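Local coordinates for methyltransferase-like protein (Saccharopolyspora spinosa, PDB 4PNE), which catalyses a [4+2] cycloaddition in spinosyn biosynthesis, using a fold like that of SAM-dependent methyltransferases and binding S-adenosyl-L-homocysteine, at residues V280-Y283 against E284-A287; E228-A232 against A233-I237. All coordinates share one frame; numbering follows the deposited sequence.

Interaction 1 of 2, residues V280-Y283 against E284-A287; sequences VCDY and EKYA
Tyr-283 and Asp-282 offer their carbonyls to the backbone amides of Lys-285, Tyr-286 and Ala-287 in a compact run of turns that follows the C-terminal end of helix 271-281. The helix gives way at Asp-282, the first residue beyond it to leave helical backbone angles, and Tyr-283 N still donates to Val-280 O at 3.0 Å. Lys-285 N donates to Asp-282 O at 2.9 Å, its N-H pointing within 16° of a straight line to the acceptor. Tyr-283 O takes two amides: Ala-287 N, 2.8 Å away, arrives nearly along the C=O axis, whereas Tyr-286 N, at 3.1 Å, sits above the carbonyl plane. The amide of Glu-284 is satisfied by a water, which it reaches at 2.8 Å, and this water in turn donates to Cys-281 O, tying the last helical turn to the loop.

The side chains close around this backbone. Tyr-283 CG stands between the backbone N and the carbonyl carbon (chi1 72°), which folds the ring over the Glu-284 amide nitrogen, and Glu-284 CG makes a CH-pi contact with the same ring. Tyr-286 has Tyr-283 O over one ring face, and its hydroxyl bonds to Ala-279 O. Helix 250-260 meets Tyr-283 through Pro-252 and Ala-255. Lys-285 runs across the Asp-282 carboxylate without a salt bridge: its CG lies 3.3 Å from Asp-282 OD1, while Lys-285 NZ stays 5.2 Å from Asp-282 OD1.

Interaction 2 of 2, residues E228-A232 against A233-I237; sequences ESLRA and AGFEI
Leu-230 and Arg-231 meet Phe-235 and Ile-237 around a Schellman motif that ends helix 223-233 and turns the chain into strand 236-242. Gly-234 leaves the helix with a positive phi. Its N donates to Arg-231 O at 3.0 Å, and Phe-235 N reaches back to Leu-230 O at 3.1 Å.

The Arg-231 side chain sets off away from residues 233-237, but its chain, extended from CG to NE, brings the guanidinium across Ile-237 at about a right angle. Ile-237 CG1 is centred over one guanidinium face, 3.4 Å from Arg-231 CZ. With CG1 anti to the carbonyl carbon (chi1 -52°), Ile-237 folds CD1 back to the helix, where it packs 3.9 Å from Leu-230 CB. Phe-235 turns its ring so that Leu-230 O lies near the ring plane, beyond its edge, and its CD2 touches Leu-230 CD2 at 4.2 Å. Leu-230 and Phe-235 both continue onto Ile-180 of helix 176-186 and Leu-193 of strand 191-200, joining the turn to the core of the methyltransferase-like fold. A water bridges Arg-231 and Ile-237, accepting from Arg-231 NE at 3.1 Å and from Ile-237 N at 3.0 Å.

Interaction 2 comes first along the chain, where helix 223-233 passes into strand 236-242; interaction 1 follows, where helix 271-281 gives way to the loop before strand 290-298. Their centres lie about 32 Å apart, and their nearest atoms about 21 Å, so they do not meet. Both mark helix ends leading towards strands of the same mixed seven-stranded sheet, in which 290-298 sits between 191-200 and the outermost strand 236-242. The helices 244-247, 250-260 and 265-269 fall between them in the chain. In interaction 1 the side chain of Val-280 is about 12 Å from the bound S-adenosyl-L-homocysteine; in interaction 2 that of Phe-235 is about 11 Å from the side chain of Ala-151, which binds it.

Interaction 1 of 2, residues V280-Y283 against E284-A287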
# COMPACT_ATOMS: atom_id res chain seq x y z
N VAL A 280 -7.31 14.05 7.49
CA VAL A 280 -7.05 12.94 8.39
C VAL A 280 -7.59 13.28 9.77
O VAL A 280 -8.28 12.48 10.40
CB VAL A 280 -5.54 12.61 8.46
CG1 VAL A 280 -5.21 11.62 9.56
CG2 VAL A 280 -5.07 12.10 7.11
N CYS A 281 -7.33 14.49 10.24
CA CYS A 281 -7.81 14.81 11.58
C CYS A 281 -9.33 14.98 11.64
O CYS A 281 -9.91 14.93 12.71
CB CYS A 281 -7.10 16.06 12.08
SG CYS A 281 -5.38 15.70 12.57
N ASP A 282 -9.96 15.17 10.48
CA ASP A 282 -11.41 15.20 10.36
C ASP A 282 -12.01 13.79 10.20
O ASP A 282 -13.16 13.67 9.80
CB ASP A 282 -11.81 16.07 9.16
CG ASP A 282 -13.19 16.73 9.32
OD1 ASP A 282 -13.65 16.99 10.45
OD2 ASP A 282 -13.80 17.01 8.27
N TYR A 283 -11.26 12.74 10.57
CA TYR A 283 -11.72 11.36 10.31
C TYR A 283 -13.09 11.04 10.91
O TYR A 283 -13.77 10.15 10.45
CB TYR A 283 -10.70 10.33 10.84
CG TYR A 283 -10.69 10.24 12.34
CD1 TYR A 283 -11.49 9.33 13.01
CD2 TYR A 283 -9.93 11.12 13.09
CE1 TYR A 283 -11.50 9.27 14.39
CE2 TYR A 283 -9.95 11.07 14.47
CZ TYR A 283 -10.74 10.14 15.11
OH TYR A 283 -10.75 10.09 16.49
N GLU A 284 -13.50 11.73 11.96
CA GLU A 284 -14.81 11.42 12.54
C GLU A 284 -15.94 11.65 11.57
O GLU A 284 -17.02 11.05 11.73
CB GLU A 284 -15.04 12.23 13.83
CG GLU A 284 -14.28 11.66 15.03
CD GLU A 284 -14.70 12.26 16.35
OE1 GLU A 284 -15.25 13.38 16.35
OE2 GLU A 284 -14.46 11.61 17.39
N LYS A 285 -15.75 12.50 10.57
CA LYS A 285 -16.83 12.73 9.60
C LYS A 285 -17.05 11.56 8.63
O LYS A 285 -18.11 11.46 8.05
CB LYS A 285 -16.56 13.98 8.77
CG LYS A 285 -16.37 15.25 9.58
CD LYS A 285 -17.65 15.70 10.25
CE LYS A 285 -17.41 17.01 11.02
NZ LYS A 285 -18.66 17.64 11.50
N TYR A 286 -16.08 10.65 8.48
CA TYR A 286 -16.23 9.63 7.45
C TYR A 286 -15.67 8.26 7.76
O TYR A 286 -16.05 7.30 7.09
CB TYR A 286 -15.58 10.10 6.14
CG TYR A 286 -14.11 10.44 6.30
CD1 TYR A 286 -13.73 11.70 6.70
CD2 TYR A 286 -13.12 9.50 6.09
CE1 TYR A 286 -12.38 12.03 6.89
CE2 TYR A 286 -11.78 9.80 6.28
CZ TYR A 286 -11.41 11.07 6.68
OH TYR A 286 -10.06 11.38 6.86
N ALA A 287 -14.75 8.14 8.71
CA ALA A 287 -13.99 6.90 8.86
C ALA A 287 -14.88 5.71 9.25
O ALA A 287 -14.54 4.54 9.01
CB ALA A 287 -12.90 7.08 9.87
O HOH W 1 -12.40 13.99 13.30

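Interaction 2 of 2, residues E228-A232 against A233-I237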
# COMPACT_ATOMS: atom_id res chain seq x y z
N GLU A 228 -13.75 -7.82 -8.32
CA GLU A 228 -14.24 -7.97 -9.67
C GLU A 228 -13.23 -7.44 -10.72
O GLU A 228 -13.05 -8.04 -11.78
CB GLU A 228 -15.59 -7.30 -9.80
CG GLU A 228 -16.29 -7.62 -11.09
CD GLU A 228 -16.31 -9.12 -11.43
OE1 GLU A 228 -16.47 -9.95 -10.51
OE2 GLU A 228 -16.18 -9.46 -12.63
N SER A 229 -12.55 -6.33 -10.44
CA SER A 229 -11.46 -5.89 -11.30
C SER A 229 -10.32 -6.90 -11.41
O SER A 229 -9.77 -7.12 -12.48
CB SER A 229 -10.94 -4.54 -10.80
OG SER A 229 -11.87 -3.51 -11.16
N LEU A 230 -9.93 -7.51 -10.29
CA LEU A 230 -8.88 -8.53 -10.32
C LEU A 230 -9.28 -9.73 -11.16
O LEU A 230 -8.51 -10.18 -12.01
CB LEU A 230 -8.55 -8.99 -8.90
CG LEU A 230 -7.86 -7.98 -7.98
CD1 LEU A 230 -7.84 -8.50 -6.56
CD2 LEU A 230 -6.44 -7.72 -8.46
N ARG A 231 -10.50 -10.24 -10.93
CA ARG A 231 -11.02 -11.36 -11.71
C ARG A 231 -11.09 -11.05 -13.18
O ARG A 231 -10.72 -11.87 -14.02
CB ARG A 231 -12.42 -11.75 -11.24
CG ARG A 231 -12.45 -12.59 -10.00
CD ARG A 231 -13.78 -13.33 -9.88
NE ARG A 231 -13.76 -14.32 -8.81
CZ ARG A 231 -14.13 -14.09 -7.54
NH1 ARG A 231 -14.54 -12.89 -7.16
NH2 ARG A 231 -14.06 -15.08 -6.66
N ALA A 232 -11.61 -9.88 -13.50
CA ALA A 232 -11.81 -9.47 -14.88
C ALA A 232 -10.48 -9.42 -15.63
O ALA A 232 -10.43 -9.68 -16.84
CB ALA A 232 -12.50 -8.13 -14.92
N ALA A 233 -9.39 -9.13 -14.91
CA ALA A 233 -8.09 -9.03 -15.54
C ALA A 233 -7.51 -10.42 -15.85
O ALA A 233 -6.60 -10.53 -16.66
CB ALA A 233 -7.13 -8.27 -14.64
N GLY A 234 -8.03 -11.46 -15.19
CA GLY A 234 -7.53 -12.81 -15.37
C GLY A 234 -7.02 -13.49 -14.10
O GLY A 234 -6.59 -14.64 -14.13
N PHE A 235 -7.08 -12.79 -12.96
CA PHE A 235 -6.65 -13.44 -11.73
C PHE A 235 -7.68 -14.46 -11.24
O PHE A 235 -8.88 -14.24 -11.42
CB PHE A 235 -6.43 -12.41 -10.64
CG PHE A 235 -5.13 -11.68 -10.75
CD1 PHE A 235 -3.98 -12.22 -10.22
CD2 PHE A 235 -5.06 -10.44 -11.35
CE1 PHE A 235 -2.78 -11.55 -10.31
CE2 PHE A 235 -3.86 -9.76 -11.43
CZ PHE A 235 -2.74 -10.32 -10.91
N GLU A 236 -7.19 -15.54 -10.64
CA GLU A 236 -8.00 -16.38 -9.75
C GLU A 236 -7.98 -15.80 -8.34
O GLU A 236 -6.92 -15.55 -7.79
CB GLU A 236 -7.46 -17.81 -9.66
CG GLU A 236 -7.24 -18.52 -10.94
CD GLU A 236 -6.56 -19.86 -10.71
OE1 GLU A 236 -6.41 -20.26 -9.52
OE2 GLU A 236 -6.16 -20.50 -11.70
N ILE A 237 -9.14 -15.63 -7.73
CA ILE A 237 -9.18 -15.18 -6.36
C ILE A 237 -8.99 -16.36 -5.45
O ILE A 237 -9.75 -17.35 -5.52
CB ILE A 237 -10.50 -14.47 -6.04
CG1 ILE A 237 -10.80 -13.37 -7.06
CG2 ILE A 237 -10.47 -13.93 -4.63
CD1 ILE A 237 -9.74 -12.29 -7.14
O HOH W 2 -11.66 -16.55 -8.96